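Local coordinates for cobalamin biosynthesis protein CobN (Mycobacterium tuberculosis, PDB 7C6O), which is the large, catalytic subunit of cobaltochelatase, the enzyme that inserts cobalt into the corrin ring during cobalamin biosynthesis, at residues P851-W856 with W911-R916; M1160-Y1165 with L1205-A1210; A184-P189 with A214-G219. All blocks are in the same frame, centred on the assembly; numbering follows the deposited sequence.

Interaction 1 (P851-W856 with W911-R916)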
loop_
_atom_site.group_PDB
_atom_site.type_symbol
_atom_site.label_atom_id
_atom_site.label_comp_id
_atom_site.label_asym_id
_atom_site.label_seq_id
_atom_site.Cartn_x
_atom_site.Cartn_y
_atom_site.Cartn_z
ATOM N N PRO A 851 14.953 3.583 -2.604
ATOM C CA PRO A 851 15.393 2.780 -1.458
ATOM C C PRO A 851 16.149 3.578 -0.399
ATOM O O PRO A 851 16.878 4.517 -0.727
ATOM C CB PRO A 851 16.319 1.744 -2.100
ATOM C CG PRO A 851 16.880 2.449 -3.287
ATOM C CD PRO A 851 15.765 3.317 -3.806
ATOM N N SER A 852 15.958 3.204 0.863
ATOM C CA SER A 852 16.795 3.728 1.926
ATOM C C SER A 852 18.202 3.146 1.810
ATOM O O SER A 852 18.467 2.237 1.016
ATOM C CB SER A 852 16.202 3.398 3.296
ATOM O OG SER A 852 16.303 2.011 3.577
ATOM N N ARG A 853 19.116 3.681 2.620
ATOM C CA ARG A 853 20.474 3.147 2.631
ATOM C C ARG A 853 20.494 1.705 3.123
ATOM O O ARG A 853 21.267 0.880 2.618
ATOM C CB ARG A 853 21.379 4.032 3.488
ATOM C CG ARG A 853 21.605 5.421 2.906
ATOM C CD ARG A 853 22.569 6.235 3.756
ATOM N NE ARG A 853 22.847 7.539 3.158
ATOM C CZ ARG A 853 23.818 7.766 2.280
ATOM N NH1 ARG A 853 24.610 6.774 1.893
ATOM N NH2 ARG A 853 24.000 8.985 1.788
ATOM N N LEU A 854 19.649 1.375 4.106
ATOM C CA LEU A 854 19.563 -0.010 4.557
ATOM C C LEU A 854 19.002 -0.909 3.464
ATOM O O LEU A 854 19.464 -2.042 3.287
ATOM C CB LEU A 854 18.707 -0.111 5.820
ATOM C CG LEU A 854 19.325 0.400 7.121
ATOM C CD1 LEU A 854 18.371 0.162 8.284
ATOM C CD2 LEU A 854 20.666 -0.273 7.370
ATOM N N ALA A 855 17.999 -0.425 2.726
ATOM C CA ALA A 855 17.455 -1.208 1.623
ATOM C C ALA A 855 18.468 -1.366 0.499
ATOM O O ALA A 855 18.505 -2.415 -0.156
ATOM C CB ALA A 855 16.171 -0.560 1.100
ATOM N N TRP A 856 19.292 -0.341 0.262
ATOM C CA TRP A 856 20.361 -0.463 -0.723
ATOM C C TRP A 856 21.305 -1.602 -0.367
ATOM O O TRP A 856 21.705 -2.379 -1.241
ATOM C CB TRP A 856 21.123 0.857 -0.840
ATOM C CG TRP A 856 22.368 0.757 -1.668
ATOM C CD1 TRP A 856 23.654 0.922 -1.239
ATOM C CD2 TRP A 856 22.447 0.457 -3.067
ATOM N NE1 TRP A 856 24.528 0.748 -2.286
ATOM C CE2 TRP A 856 23.813 0.461 -3.419
ATOM C CE3 TRP A 856 21.496 0.184 -4.054
ATOM C CZ2 TRP A 856 24.249 0.207 -4.716
ATOM C CZ3 TRP A 856 21.931 -0.067 -5.343
ATOM C CH2 TRP A 856 23.295 -0.055 -5.662
ATOM N N TRP A 911 21.606 10.014 -2.274
ATOM C CA TRP A 911 20.690 10.500 -1.253
ATOM C C TRP A 911 21.012 11.935 -0.862
ATOM O O TRP A 911 22.172 12.356 -0.856
ATOM C CB TRP A 911 20.746 9.625 0.002
ATOM C CG TRP A 911 20.221 8.233 -0.172
ATOM C CD1 TRP A 911 18.936 7.813 0.013
ATOM C CD2 TRP A 911 20.973 7.073 -0.544
ATOM N NE1 TRP A 911 18.839 6.462 -0.230
ATOM C CE2 TRP A 911 20.077 5.984 -0.572
ATOM C CE3 TRP A 911 22.318 6.848 -0.859
ATOM C CZ2 TRP A 911 20.481 4.692 -0.905
ATOM C CZ3 TRP A 911 22.717 5.565 -1.189
ATOM C CH2 TRP A 911 21.802 4.503 -1.211
ATOM N N ASP A 912 19.964 12.683 -0.529
ATOM C CA ASP A 912 20.092 13.933 0.209
ATOM C C ASP A 912 20.081 13.582 1.692
ATOM O O ASP A 912 19.059 13.137 2.220
ATOM C CB ASP A 912 18.956 14.890 -0.139
ATOM C CG ASP A 912 18.977 16.149 0.704
ATOM O OD1 ASP A 912 19.723 17.088 0.354
ATOM O OD2 ASP A 912 18.253 16.198 1.719
ATOM N N ASP A 913 21.217 13.771 2.366
ATOM C CA ASP A 913 21.343 13.285 3.737
ATOM C C ASP A 913 20.406 13.994 4.707
ATOM O O ASP A 913 20.074 13.423 5.752
ATOM C CB ASP A 913 22.791 13.410 4.215
ATOM C CG ASP A 913 23.651 12.240 3.773
ATOM O OD1 ASP A 913 23.143 11.374 3.029
ATOM O OD2 ASP A 913 24.834 12.181 4.173
ATOM N N ALA A 914 19.967 15.212 4.390
ATOM C CA ALA A 914 19.010 15.900 5.250
ATOM C C ALA A 914 17.652 15.203 5.229
ATOM O O ALA A 914 17.194 14.676 6.248
ATOM C CB ALA A 914 18.875 17.363 4.821
ATOM N N SER A 915 16.998 15.183 4.067
ATOM C CA SER A 915 15.663 14.609 3.941
ATOM C C SER A 915 15.668 13.091 3.794
ATOM O O SER A 915 14.601 12.475 3.912
ATOM C CB SER A 915 14.944 15.221 2.738
ATOM O OG SER A 915 15.590 14.842 1.533
ATOM N N ARG A 916 16.830 12.485 3.538
ATOM C CA ARG A 916 17.006 11.062 3.254
ATOM C C ARG A 916 16.343 10.639 1.952
ATOM O O ARG A 916 16.210 9.438 1.692
ATOM C CB ARG A 916 16.504 10.179 4.402
ATOM C CG ARG A 916 17.108 10.553 5.745
ATOM C CD ARG A 916 16.677 9.606 6.843
ATOM N NE ARG A 916 17.103 10.089 8.151
ATOM C CZ ARG A 916 16.891 9.444 9.293
ATOM N NH1 ARG A 916 16.257 8.279 9.290
ATOM N NH2 ARG A 916 17.315 9.964 10.437
#
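At the first turn of helix 853-874, the indole of Trp911, from the end of strand 907-911, lies against Pro851, Arg853 and Trp856. Its NE1 donates to Pro851 O at 2.8 Å, close to the ring plane and in the plane of the carbonyl, so the pyrrole N-H is tied to the residue that precedes the helix cap. One face of the indole takes Arg853: CG sits 3.8 Å from the centroid of the six-membered ring, nearly on its normal. With CG beside the backbone N (chi1 -67°), the extended chain brings the guanidinium to the benzo side of the indole, where CE3 lies over its face, the two planes 36° apart. There NH2 reaches Asp913 OD1 at 2.8 Å, on the syn side of the carboxylate, in a salt bridge with a single short N-O contact. The far corner of the indole, CH2, is 3.7 Å from Trp856 CB, and the edge of Trp911 turns toward the face of Trp856 in an offset edge-to-face pair, planes 67° apart. Ser852 holds the N-cap, its OG accepting from Ala855 N at 3.1 Å. Trp856 also packs on Ala899 and Leu902 of helix 896-905 and Pro909 of strand 907-911, while Trp911 touches Val918; the contact thus fastens the start of one helix to the loop between strands 907-911 and 918-923.

Interaction 2 (M1160-Y1165 with L1205-A1210); sequences MADWMY and LWAQPA
Asp1162, the first residue of helix 1162-1174, reaches across to the loop around Trp1206. Its CB lies 4.1 Å from Trp1206 CD1, and with CG beside the backbone N (chi1 -82°) the carboxylate comes up to the indole edge, its plane turned 71° from the ring. The two oxygens then divide the loop's N-H groups between them: OD1 accepts from Ala1207 N at 2.9 Å and OD2 from Gln1208 N at 2.8 Å. Both donors come from the syn side but out of the carboxylate plane, OD2's the more tilted. Water adds to the grip on each oxygen: one molecule lies close to both OD1 and Leu1205 O, and a second donates to OD2 and to Gln1208 OE1. Two successive backbone amides are thereby satisfied by one acid, which fixes the rotation of its carboxylate and probably favours the charged form.

One turn along the helix, Tyr1165 packs on a face of the same indole. Its CB stands 3.5 Å from the centroid of the Trp1206 five-membered ring, and Trp1206 CB returns the contact over the phenol. The rings are nearly parallel, 10° apart, but so slid that they barely overlap; the close contacts are the reciprocal CH-pi ones. Pro1209 CB covers the other indole face and Met1160 CE the other phenol face, so each ring is sandwiched. Tyr1165 OH hydrogen-bonds to Asp1154 of helix 1136-1157. In this all-helical region, a helix-start carboxylate binds two consecutive loop amides, beside a tyrosine and a tryptophan that pack CB over ring, and so joins the link between helices 1187-1203 and 1211-1226 to helix 1162-1174.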
loop_
_atom_site.group_PDB
_atom_site.type_symbol
_atom_site.label_atom_id
_atom_site.label_comp_id
_atom_site.label_asym_id
_atom_site.label_seq_id
_atom_site.Cartn_x
_atom_site.Cartn_y
_atom_site.Cartn_z
ATOM N N MET A 1160 5.296 -28.838 -8.159
ATOM C CA MET A 1160 4.847 -30.004 -7.407
ATOM C C MET A 1160 5.425 -31.286 -7.989
ATOM O O MET A 1160 5.598 -31.410 -9.205
ATOM C CB MET A 1160 3.319 -30.093 -7.398
ATOM C CG MET A 1160 2.621 -29.038 -6.553
ATOM S SD MET A 1160 2.737 -29.348 -4.778
ATOM C CE MET A 1160 1.526 -30.654 -4.577
ATOM N N ALA A 1161 5.735 -32.231 -7.108
ATOM C CA ALA A 1161 6.033 -33.601 -7.490
ATOM C C ALA A 1161 4.855 -34.487 -7.111
ATOM O O ALA A 1161 4.026 -34.124 -6.273
ATOM C CB ALA A 1161 7.318 -34.105 -6.819
ATOM N N ASP A 1162 4.781 -35.660 -7.746
ATOM C CA ASP A 1162 3.660 -36.561 -7.493
ATOM C C ASP A 1162 3.583 -36.957 -6.023
ATOM O O ASP A 1162 2.487 -37.064 -5.463
ATOM C CB ASP A 1162 3.765 -37.805 -8.376
ATOM C CG ASP A 1162 3.238 -37.572 -9.779
ATOM O OD1 ASP A 1162 2.933 -36.409 -10.121
ATOM O OD2 ASP A 1162 3.122 -38.557 -10.540
ATOM N N TRP A 1163 4.735 -37.163 -5.374
ATOM C CA TRP A 1163 4.715 -37.552 -3.966
ATOM C C TRP A 1163 4.128 -36.452 -3.090
ATOM O O TRP A 1163 3.571 -36.737 -2.024
ATOM C CB TRP A 1163 6.125 -37.935 -3.492
ATOM C CG TRP A 1163 7.078 -36.785 -3.276
ATOM C CD1 TRP A 1163 8.000 -36.305 -4.161
ATOM C CD2 TRP A 1163 7.219 -35.997 -2.085
ATOM N NE1 TRP A 1163 8.697 -35.259 -3.601
ATOM C CE2 TRP A 1163 8.237 -35.051 -2.327
ATOM C CE3 TRP A 1163 6.578 -35.993 -0.842
ATOM C CZ2 TRP A 1163 8.627 -34.115 -1.374
ATOM C CZ3 TRP A 1163 6.964 -35.064 0.103
ATOM C CH2 TRP A 1163 7.977 -34.133 -0.170
ATOM N N MET A 1164 4.221 -35.196 -3.527
ATOM C CA MET A 1164 3.626 -34.109 -2.758
ATOM C C MET A 1164 2.110 -34.075 -2.922
ATOM O O MET A 1164 1.389 -33.809 -1.955
ATOM C CB MET A 1164 4.259 -32.781 -3.167
ATOM C CG MET A 1164 5.765 -32.791 -2.982
ATOM S SD MET A 1164 6.638 -31.471 -3.832
ATOM C CE MET A 1164 6.055 -30.041 -2.924
ATOM N N TYR A 1165 1.610 -34.350 -4.131
ATOM C CA TYR A 1165 0.167 -34.483 -4.318
ATOM C C TYR A 1165 -0.391 -35.638 -3.497
ATOM O O TYR A 1165 -1.489 -35.538 -2.936
ATOM C CB TYR A 1165 -0.163 -34.687 -5.797
ATOM C CG TYR A 1165 -0.260 -33.416 -6.612
ATOM C CD1 TYR A 1165 -1.297 -32.514 -6.410
ATOM C CD2 TYR A 1165 0.668 -33.136 -7.606
ATOM C CE1 TYR A 1165 -1.393 -31.355 -7.163
ATOM C CE2 TYR A 1165 0.580 -31.980 -8.367
ATOM C CZ TYR A 1165 -0.452 -31.096 -8.141
ATOM O OH TYR A 1165 -0.542 -29.947 -8.900
ATOM N N LEU A 1205 -0.773 -32.562 -14.293
ATOM C CA LEU A 1205 0.146 -31.943 -13.343
ATOM C C LEU A 1205 0.495 -32.918 -12.226
ATOM O O LEU A 1205 1.633 -32.950 -11.744
ATOM C CB LEU A 1205 -0.475 -30.668 -12.776
ATOM C CG LEU A 1205 -0.745 -29.567 -13.802
ATOM C CD1 LEU A 1205 -1.655 -28.495 -13.213
ATOM C CD2 LEU A 1205 0.565 -28.964 -14.273
ATOM N N TRP A 1206 -0.490 -33.698 -11.791
ATOM C CA TRP A 1206 -0.287 -34.893 -10.977
ATOM C C TRP A 1206 -0.224 -36.055 -11.960
ATOM O O TRP A 1206 -1.250 -36.499 -12.482
ATOM C CB TRP A 1206 -1.424 -35.037 -9.975
ATOM C CG TRP A 1206 -1.280 -36.136 -8.979
ATOM C CD1 TRP A 1206 -0.246 -37.014 -8.857
ATOM C CD2 TRP A 1206 -2.218 -36.468 -7.952
ATOM N NE1 TRP A 1206 -0.483 -37.878 -7.813
ATOM C CE2 TRP A 1206 -1.690 -37.563 -7.243
ATOM C CE3 TRP A 1206 -3.455 -35.943 -7.562
ATOM C CZ2 TRP A 1206 -2.354 -38.142 -6.166
ATOM C CZ3 TRP A 1206 -4.115 -36.522 -6.494
ATOM C CH2 TRP A 1206 -3.564 -37.610 -5.809
ATOM N N ALA A 1207 0.990 -36.545 -12.228
ATOM C CA ALA A 1207 1.219 -37.357 -13.421
ATOM C C ALA A 1207 0.689 -38.778 -13.271
ATOM O O ALA A 1207 0.049 -39.303 -14.189
ATOM C CB ALA A 1207 2.711 -37.382 -13.760
ATOM N N GLN A 1208 0.959 -39.426 -12.139
ATOM C CA GLN A 1208 0.646 -40.843 -11.946
ATOM C C GLN A 1208 -0.060 -41.065 -10.613
ATOM O O GLN A 1208 0.487 -41.700 -9.703
ATOM C CB GLN A 1208 1.916 -41.689 -12.028
ATOM C CG GLN A 1208 2.541 -41.731 -13.405
ATOM C CD GLN A 1208 3.768 -42.614 -13.449
ATOM O OE1 GLN A 1208 4.713 -42.426 -12.680
ATOM N NE2 GLN A 1208 3.757 -43.596 -14.343
ATOM N N PRO A 1209 -1.288 -40.574 -10.470
ATOM C CA PRO A 1209 -2.039 -40.847 -9.242
ATOM C C PRO A 1209 -2.503 -42.294 -9.191
ATOM O O PRO A 1209 -2.794 -42.916 -10.216
ATOM C CB PRO A 1209 -3.227 -39.884 -9.333
ATOM C CG PRO A 1209 -3.434 -39.705 -10.793
ATOM C CD PRO A 1209 -2.073 -39.776 -11.431
ATOM N N ALA A 1210 -2.557 -42.831 -7.978
ATOM C CA ALA A 1210 -3.084 -44.173 -7.797
ATOM C C ALA A 1210 -4.585 -44.179 -8.079
ATOM O O ALA A 1210 -5.301 -43.274 -7.641
ATOM C CB ALA A 1210 -2.816 -44.673 -6.380
HETATM O O HOH W 1 3.784 -33.791 -10.316
HETATM O O HOH W 2 4.806 -40.442 -10.155
#

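Interaction 3 (A184-P189 with A214-G219); sequences AGKTGP and AIEDAG
Gly219 O, just past the end of helix 206-217, is approached by several groups of the 184-189 loop. Gly188 N lies 3.0 Å from Gly219 O, but the N-H points well off the line (124°), making a weak hydrogen bond. Gly188 CA adds a C-H...O contact to the same oxygen at 3.1 Å, and a water donates to Gly219 O while accepting from Thr187 N, bridging the next amide back. The close approach depends on Gly188 having no side chain, since a CB there would run into the oxygen. Gly219 itself has positive phi and closes a Schellman motif; one of the two bonds back into the last turn is Gly219 N to Glu216 O, 2.9 Å, leaving Gly219's own carbonyl to meet the loop.

Lys186 lays its hydrocarbon chain along the helix end. CB lies 3.6 Å from Gly219 O, and a bend at chi2 (-63°) brings the rest of the chain back to where CE comes within 3.5 Å of Glu216 O. Its NZ stays 4.0 Å from that oxygen. Farther out, Ala184 CB touches Glu216 OE2 at 3.7 Å, and a second water accepts from Ala184 N and donates to the same OE2. The carboxylate's main partner is Arg181, which forms a salt bridge with OE2.

The chemistry is that of a helix C-terminus: the lysine's positive charge near the carbonyls at the end of helix 206-217 would probably be favourable to the helix dipole. Arg221 also holds the loop, bonding to Lys186 O and, through its backbone, to Pro189. Between the two segments themselves, one weak direct bond, two bridging waters and the packing of Lys186's chain make the joint.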
loop_
_atom_site.group_PDB
_atom_site.type_symbol
_atom_site.label_atom_id
_atom_site.label_comp_id
_atom_site.label_asym_id
_atom_site.label_seq_id
_atom_site.Cartn_x
_atom_site.Cartn_y
_atom_site.Cartn_z
ATOM N N ALA A 184 -25.980 30.704 6.718
ATOM C CA ALA A 184 -27.127 30.131 6.027
ATOM C C ALA A 184 -28.138 29.507 6.976
ATOM O O ALA A 184 -29.230 29.136 6.534
ATOM C CB ALA A 184 -26.663 29.086 5.010
ATOM N N GLY A 185 -27.803 29.377 8.259
ATOM C CA GLY A 185 -28.737 28.846 9.230
ATOM C C GLY A 185 -28.884 27.344 9.238
ATOM O O GLY A 185 -29.919 26.840 9.683
ATOM N N LYS A 186 -27.886 26.607 8.756
ATOM C CA LYS A 186 -27.949 25.155 8.785
ATOM C C LYS A 186 -27.745 24.640 10.210
ATOM O O LYS A 186 -27.127 25.293 11.055
ATOM C CB LYS A 186 -26.900 24.553 7.850
ATOM C CG LYS A 186 -27.017 25.026 6.408
ATOM C CD LYS A 186 -28.342 24.605 5.793
ATOM C CE LYS A 186 -28.486 25.139 4.377
ATOM N NZ LYS A 186 -29.737 24.669 3.722
ATOM N N THR A 187 -28.281 23.447 10.472
ATOM C CA THR A 187 -28.275 22.876 11.814
ATOM C C THR A 187 -27.442 21.604 11.922
ATOM O O THR A 187 -27.443 20.964 12.979
ATOM C CB THR A 187 -29.708 22.597 12.277
ATOM O OG1 THR A 187 -30.370 21.773 11.309
ATOM C CG2 THR A 187 -30.479 23.901 12.442
ATOM N N GLY A 188 -26.726 21.221 10.869
ATOM C CA GLY A 188 -25.922 20.024 10.901
ATOM C C GLY A 188 -24.595 20.231 11.604
ATOM O O GLY A 188 -24.391 21.215 12.324
ATOM N N PRO A 189 -23.663 19.303 11.403
ATOM C CA PRO A 189 -22.362 19.415 12.067
ATOM C C PRO A 189 -21.530 20.548 11.488
ATOM O O PRO A 189 -21.687 20.943 10.330
ATOM C CB PRO A 189 -21.710 18.055 11.796
ATOM C CG PRO A 189 -22.335 17.597 10.522
ATOM C CD PRO A 189 -23.755 18.101 10.557
ATOM N N ALA A 214 -20.899 23.612 -0.774
ATOM C CA ALA A 214 -21.206 22.187 -0.805
ATOM C C ALA A 214 -21.501 21.655 0.592
ATOM O O ALA A 214 -22.365 20.787 0.764
ATOM C CB ALA A 214 -20.052 21.412 -1.444
ATOM N N ILE A 215 -20.785 22.161 1.601
ATOM C CA ILE A 215 -21.054 21.771 2.985
ATOM C C ILE A 215 -22.457 22.200 3.394
ATOM O O ILE A 215 -23.195 21.440 4.035
ATOM C CB ILE A 215 -19.982 22.364 3.917
ATOM C CG1 ILE A 215 -18.634 21.680 3.676
ATOM C CG2 ILE A 215 -20.408 22.249 5.376
ATOM C CD1 ILE A 215 -17.469 22.398 4.320
ATOM N N GLU A 216 -22.848 23.422 3.023
ATOM C CA GLU A 216 -24.205 23.881 3.299
ATOM C C GLU A 216 -25.236 23.032 2.565
ATOM O O GLU A 216 -26.284 22.696 3.129
ATOM C CB GLU A 216 -24.339 25.361 2.924
ATOM C CG GLU A 216 -23.679 26.294 3.938
ATOM C CD GLU A 216 -23.313 27.653 3.366
ATOM O OE1 GLU A 216 -23.268 27.798 2.125
ATOM O OE2 GLU A 216 -23.060 28.577 4.168
ATOM N N ASP A 217 -24.952 22.660 1.312
ATOM C CA ASP A 217 -25.861 21.786 0.575
ATOM C C ASP A 217 -26.043 20.449 1.277
ATOM O O ASP A 217 -27.130 19.861 1.221
ATOM C CB ASP A 217 -25.349 21.561 -0.847
ATOM C CG ASP A 217 -25.400 22.814 -1.694
ATOM O OD1 ASP A 217 -26.048 23.792 -1.269
ATOM O OD2 ASP A 217 -24.785 22.824 -2.782
ATOM N N ALA A 218 -24.998 19.952 1.936
ATOM C CA ALA A 218 -25.077 18.721 2.711
ATOM C C ALA A 218 -25.677 18.932 4.096
ATOM O O ALA A 218 -25.735 17.981 4.881
ATOM C CB ALA A 218 -23.686 18.092 2.840
ATOM N N GLY A 219 -26.116 20.146 4.415
ATOM C CA GLY A 219 -26.740 20.424 5.690
ATOM C C GLY A 219 -25.791 20.806 6.802
ATOM O O GLY A 219 -26.241 20.976 7.943
HETATM O O HOH W 3 -23.503 28.825 6.659
HETATM O O HOH W 4 -29.325 21.480 8.270
#

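Along the chain the contacts come in the order 3, 1, 2, each closing before the next opens, and none touches another. Interaction 3 lies at one end of strand 190-196 of the seven-stranded mixed sheet, where the loop before it meets the end of helix 206-217. Interaction 1, with its centre about 47 Å away, joins helix 853-874 to the turn between strands 907-911 and 918-923. Interaction 2 is in the helical C-terminal region, about 48 Å from interaction 1 and 67 Å from interaction 3 between centres, on the opposite side of the chain's centre from the latter. Each therefore ties together its own local part of this large subunit.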